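Local coordinates for protein hexameric cytochrome (Silicibacter pomeroyi, PDB 2OYY) that forms a hexameric heme protein with a tyrosine ligating the heme iron, its function being otherwise unknown, at residues 34-37 against 38-41; 65-68 against 69-73. All coordinates share one frame; numbering follows the deposited sequence.

Contact 1: 34-37 against 38-41; sequences PDAQ and VRDT. With HEM (protoporphyrin IX containing Fe), chain J.
The N-cap of helix 36-46 is built by Asp-35, whose carboxylate turns onto the first turn and meets Val-38 there. Asp-35 OD2 accepts from Gln-37 N at 2.8 Å, the donor coming to the anti side of the oxygen and 23° out of the carboxylate plane, and takes a weaker bond from Val-38 N at 3.4 Å. One side-chain oxygen therefore serves two backbone N-H groups at the helix start. Because CG stands anti to the backbone N (chi1 -177°), the carboxylate lies alongside the first turn. Its other oxygen, Asp-35 OD1, comes to 3.2 Å from Val-38 CG1, the two side chains crossing at about a right angle. Val-38 also packs on Glu-47 of a neighbouring subunit.

Asp-35 O takes up the helical pattern, accepting from Arg-39 N at 3.2 Å. The Arg-39 chain bends at chi3 (-50°) and carries its guanidinium back toward the helix start and the loop before it, where Ala-36 CA, in the first turn, lies over one face. Ala-36 CB touches Arg-39 NH2 at 3.3 Å. At the edge, Arg-39 NH1 makes a weak bond to Pro-34 O, short at 2.7 Å but poorly angled; its stronger partner is the carbonyl oxygen of Gln-33. Arg-39 NH1 thus reaches two backbone carbonyls of the loop, one of them only weakly, and the arginine forms no salt bridge with Asp-35.

Lower on the same side chain, Arg-39 CG lies 3.6 Å from CBC, the end carbon of one heme vinyl group. On the next residue, Asp-40 OD1 approaches the heme methyl CMD at 3.3 Å. Pro-34 meanwhile touches a second heme. The arrangement is an Asp N-cap at the start of a helix that lines the tyrosine-coordinated heme pocket.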
loop_
_atom_site.group_PDB
_atom_site.type_symbol
_atom_site.label_atom_id
_atom_site.label_comp_id
_atom_site.label_asym_id
_atom_site.label_seq_id
_atom_site.Cartn_x
_atom_site.Cartn_y
_atom_site.Cartn_z
ATOM N N PRO A 34 9.205 22.137 5.243
ATOM C CA PRO A 34 8.800 23.079 6.274
ATOM C C PRO A 34 8.513 24.493 5.765
ATOM O O PRO A 34 7.884 25.282 6.476
ATOM C CB PRO A 34 9.993 23.065 7.237
ATOM C CG PRO A 34 11.146 22.745 6.388
ATOM C CD PRO A 34 10.627 21.764 5.379
ATOM N N ASP A 35 8.968 24.808 4.554
ATOM C CA ASP A 35 8.692 26.102 3.954
ATOM C C ASP A 35 7.188 26.222 3.706
ATOM O O ASP A 35 6.672 25.697 2.717
ATOM C CB ASP A 35 9.488 26.272 2.653
ATOM C CG ASP A 35 9.288 27.646 2.002
ATOM O OD1 ASP A 35 10.125 28.033 1.156
ATOM O OD2 ASP A 35 8.298 28.337 2.320
ATOM N N ALA A 36 6.491 26.909 4.610
ATOM C CA ALA A 36 5.031 27.074 4.523
ATOM C C ALA A 36 4.586 27.842 3.290
ATOM O O ALA A 36 3.421 27.792 2.902
ATOM C CB ALA A 36 4.493 27.750 5.785
ATOM N N GLN A 37 5.515 28.574 2.691
ATOM C CA GLN A 37 5.200 29.338 1.499
ATOM C C GLN A 37 5.003 28.382 0.322
ATOM O O GLN A 37 4.056 28.532 -0.462
ATOM C CB GLN A 37 6.288 30.370 1.211
ATOM C CG GLN A 37 5.930 31.328 0.087
ATOM C CD GLN A 37 7.148 32.026 -0.489
ATOM O OE1 GLN A 37 7.403 31.958 -1.700
ATOM N NE2 GLN A 37 7.920 32.688 0.379
ATOM N N VAL A 38 5.868 27.385 0.204
ATOM C CA VAL A 38 5.705 26.449 -0.893
ATOM C C VAL A 38 4.591 25.448 -0.598
ATOM O O VAL A 38 3.988 24.912 -1.528
ATOM C CB VAL A 38 7.012 25.707 -1.298
ATOM C CG1 VAL A 38 8.262 26.517 -0.908
ATOM C CG2 VAL A 38 7.050 24.317 -0.710
ATOM N N ARG A 39 4.307 25.206 0.681
ATOM C CA ARG A 39 3.209 24.315 1.056
ATOM C C ARG A 39 1.870 24.893 0.638
ATOM O O ARG A 39 0.949 24.149 0.326
ATOM C CB ARG A 39 3.217 23.998 2.551
ATOM C CG ARG A 39 4.354 23.089 2.964
ATOM C CD ARG A 39 4.051 22.279 4.241
ATOM N NE ARG A 39 3.551 23.126 5.316
ATOM C CZ ARG A 39 4.269 24.029 5.979
ATOM N NH1 ARG A 39 5.550 24.225 5.697
ATOM N NH2 ARG A 39 3.704 24.744 6.932
ATOM N N ASP A 40 1.770 26.216 0.622
ATOM C CA ASP A 40 0.573 26.910 0.137
ATOM C C ASP A 40 0.434 26.828 -1.376
ATOM O O ASP A 40 -0.660 26.616 -1.897
ATOM C CB ASP A 40 0.602 28.383 0.542
ATOM C CG ASP A 40 0.133 28.601 1.957
ATOM O OD1 ASP A 40 -0.890 27.985 2.347
ATOM O OD2 ASP A 40 0.792 29.389 2.679
ATOM N N THR A 41 1.547 27.007 -2.079
ATOM C CA THR A 41 1.525 26.957 -3.530
ATOM C C THR A 41 1.141 25.566 -4.038
ATOM O O THR A 41 0.502 25.447 -5.076
ATOM C CB THR A 41 2.874 27.430 -4.152
ATOM O OG1 THR A 41 3.110 28.799 -3.797
ATOM C CG2 THR A 41 2.840 27.321 -5.686
HETATM C CHA HEM J . -5.145 21.753 4.225
HETATM C CHB HEM J . -5.133 16.974 4.597
HETATM C CHC HEM J . -1.066 16.776 2.007
HETATM C CHD HEM J . -0.775 21.609 2.064
HETATM C C1A HEM J . -5.518 20.480 4.543
HETATM C C2A HEM J . -6.711 20.106 5.281
HETATM C C3A HEM J . -6.711 18.773 5.386
HETATM C C4A HEM J . -5.516 18.281 4.718
HETATM C CMA HEM J . -7.772 17.887 6.079
HETATM C CAA HEM J . -7.771 21.099 5.821
HETATM C CBA HEM J . -8.668 21.591 4.672
HETATM C CGA HEM J . -9.702 22.579 5.174
HETATM O O1A HEM J . -10.312 22.358 6.251
HETATM O O2A HEM J . -9.921 23.608 4.497
HETATM C C1B HEM J . -4.019 16.508 3.940
HETATM C C2B HEM J . -3.622 15.123 3.878
HETATM C C3B HEM J . -2.493 15.057 3.156
HETATM C C4B HEM J . -2.151 16.405 2.755
HETATM C CMB HEM J . -4.395 13.959 4.545
HETATM C CAB HEM J . -1.690 13.782 2.805
HETATM C CBB HEM J . -0.469 13.589 3.313
HETATM C C1C HEM J . -0.652 18.070 1.783
HETATM C C2C HEM J . 0.502 18.451 1.008
HETATM C C3C HEM J . 0.593 19.786 1.022
HETATM C C4C HEM J . -0.508 20.290 1.813
HETATM C CMC HEM J . 1.433 17.442 0.305
HETATM C CAC HEM J . 1.638 20.668 0.316
HETATM C CBC HEM J . 2.907 20.662 0.684
HETATM C C1D HEM J . -1.921 22.089 2.658
HETATM C C2D HEM J . -2.191 23.487 2.902
HETATM C C3D HEM J . -3.533 23.515 3.575
HETATM C C4D HEM J . -3.959 22.145 3.667
HETATM C CMD HEM J . -1.327 24.715 2.581
HETATM C CAD HEM J . -4.284 24.782 4.028
HETATM C CBD HEM J . -5.149 25.137 2.819
HETATM C CGD HEM J . -5.974 26.368 3.046
HETATM O O1D HEM J . -5.345 27.459 3.129
HETATM O O2D HEM J . -7.234 26.241 3.125
HETATM N NA HEM J . -4.817 19.342 4.210
HETATM N NB HEM J . -3.099 17.265 3.243
HETATM N NC HEM J . -1.255 19.222 2.264
HETATM N ND HEM J . -2.991 21.323 3.121
HETATM FE FE HEM J . -3.173 19.240 3.056
#

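Contact 2: 65-68 against 69-73; sequences QTIA and AANDY
Ala-69 continues the last full turn of helix 50-70 with a weak bond from its N to Gln-65 O. Ala-70 follows with a better-formed one, N to Thr-66 O at 3.1 Å, and its methyl packs on Leu-9 of the N-terminal loop. At Asn-71 the backbone leaves helical geometry, although its N still reaches Ile-67 O at 3.1 Å and makes a weak second bond to Ala-68 O. Asp-72 then takes a positive phi of 47°, which reverses the chain and directs its N to Ala-69 O, again at 3.1 Å. Tyr-73 completes the reversal: its N donates to Ala-68 O at 2.7 Å, with an N-H...O angle of 158°.

With CG beside the backbone N (chi1 -52°), the Tyr-73 ring folds back on the helix end. Tyr-73 CD1 rests 3.6 Å from Ala-68 CB, and Ala-68 O sits above one face, offset toward the rim. The ring also packs on Ala-70 of one neighbouring subunit, while Ala-69 and Ala-70 receive Tyr-73 of another, placing the turn at subunit interfaces. The paired bonds from Tyr-73 N and Asp-72 N, with Asp-72 as C-prime residue, define a Schellman motif.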
loop_
_atom_site.group_PDB
_atom_site.type_symbol
_atom_site.label_atom_id
_atom_site.label_comp_id
_atom_site.label_asym_id
_atom_site.label_seq_id
_atom_site.Cartn_x
_atom_site.Cartn_y
_atom_site.Cartn_z
ATOM N N GLN A 65 -5.276 2.852 10.083
ATOM C CA GLN A 65 -5.119 1.437 10.385
ATOM C C GLN A 65 -4.242 1.281 11.618
ATOM O O GLN A 65 -4.527 0.452 12.495
ATOM C CB GLN A 65 -4.519 0.725 9.177
ATOM C CG GLN A 65 -4.586 -0.793 9.159
ATOM C CD GLN A 65 -4.352 -1.306 7.745
ATOM O OE1 GLN A 65 -5.309 -1.436 6.968
ATOM N NE2 GLN A 65 -3.078 -1.542 7.380
ATOM N N THR A 66 -3.202 2.115 11.691
ATOM C CA THR A 66 -2.258 2.102 12.804
ATOM C C THR A 66 -2.883 2.608 14.093
ATOM O O THR A 66 -2.650 2.035 15.154
ATOM C CB THR A 66 -1.002 2.955 12.486
ATOM O OG1 THR A 66 -0.523 2.630 11.172
ATOM C CG2 THR A 66 0.111 2.729 13.535
ATOM N N ILE A 67 -3.669 3.681 14.012
ATOM C CA ILE A 67 -4.298 4.223 15.216
ATOM C C ILE A 67 -5.563 3.474 15.689
ATOM O O ILE A 67 -5.912 3.506 16.869
ATOM C CB ILE A 67 -4.498 5.764 15.164
ATOM C CG1 ILE A 67 -5.886 6.125 15.654
ATOM C CG2 ILE A 67 -4.304 6.293 13.773
ATOM C CD1 ILE A 67 -5.884 7.272 16.543
ATOM N N ALA A 68 -6.251 2.812 14.775
ATOM C CA ALA A 68 -7.375 1.991 15.167
ATOM C C ALA A 68 -6.848 0.860 16.034
ATOM O O ALA A 68 -7.400 0.576 17.105
ATOM C CB ALA A 68 -8.094 1.447 13.938
ATOM N N ALA A 69 -5.761 0.241 15.576
ATOM C CA ALA A 69 -5.118 -0.840 16.306
ATOM C C ALA A 69 -4.583 -0.331 17.625
ATOM O O ALA A 69 -4.621 -1.042 18.622
ATOM C CB ALA A 69 -3.987 -1.477 15.475
ATOM N N ALA A 70 -4.085 0.902 17.636
ATOM C CA ALA A 70 -3.582 1.471 18.885
ATOM C C ALA A 70 -4.695 1.535 19.940
ATOM O O ALA A 70 -4.458 1.327 21.122
ATOM C CB ALA A 70 -2.953 2.842 18.645
ATOM N N ASN A 71 -5.915 1.795 19.490
ATOM C CA ASN A 71 -7.074 1.880 20.376
ATOM C C ASN A 71 -7.872 0.583 20.500
ATOM O O ASN A 71 -9.001 0.603 20.986
ATOM C CB ASN A 71 -8.003 3.010 19.916
ATOM C CG ASN A 71 -7.356 4.356 20.030
ATOM O OD1 ASN A 71 -6.682 4.825 19.102
ATOM N ND2 ASN A 71 -7.536 4.990 21.181
ATOM N N ASP A 72 -7.284 -0.534 20.071
ATOM C CA ASP A 72 -7.976 -1.820 20.041
ATOM C C ASP A 72 -9.357 -1.621 19.414
ATOM O O ASP A 72 -10.365 -2.161 19.896
ATOM C CB ASP A 72 -8.077 -2.420 21.452
ATOM C CG ASP A 72 -8.816 -3.751 21.473
ATOM O OD1 ASP A 72 -9.313 -4.142 22.554
ATOM O OD2 ASP A 72 -8.911 -4.403 20.401
ATOM N N TYR A 73 -9.380 -0.794 18.362
ATOM C CA TYR A 73 -10.574 -0.525 17.554
ATOM C C TYR A 73 -11.752 0.057 18.342
ATOM O O TYR A 73 -12.921 -0.172 18.003
ATOM C CB TYR A 73 -10.977 -1.784 16.778
ATOM C CG TYR A 73 -9.830 -2.384 15.985
ATOM C CD1 TYR A 73 -9.440 -1.839 14.751
ATOM C CD2 TYR A 73 -9.133 -3.496 16.461
ATOM C CE1 TYR A 73 -8.393 -2.376 14.035
ATOM C CE2 TYR A 73 -8.082 -4.044 15.747
ATOM C CZ TYR A 73 -7.720 -3.474 14.541
ATOM O OH TYR A 73 -6.677 -4.006 13.835
#

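In the fold
From the N terminus the chain passes through a loop and helix 14-32 before reaching contact 1, which turns it into helix 36-46. That helix ends at Tyr-46, the axial ligand of the heme iron; after a short connection, helix 50-70 runs on to contact 2, which terminates it. Each contact is local, joining neighbouring turns without closing a long loop, and the two follow in series, neither nested nor crossing. The centres of contact 1 and contact 2 are about 31 Å apart, on opposite sides of the chain's centre. The nearest atoms of contact 1 and contact 2 are about 20 Å apart. Contact 1 belongs to the heme end, whereas contact 2 lies away from the heme and against two neighbouring subunits.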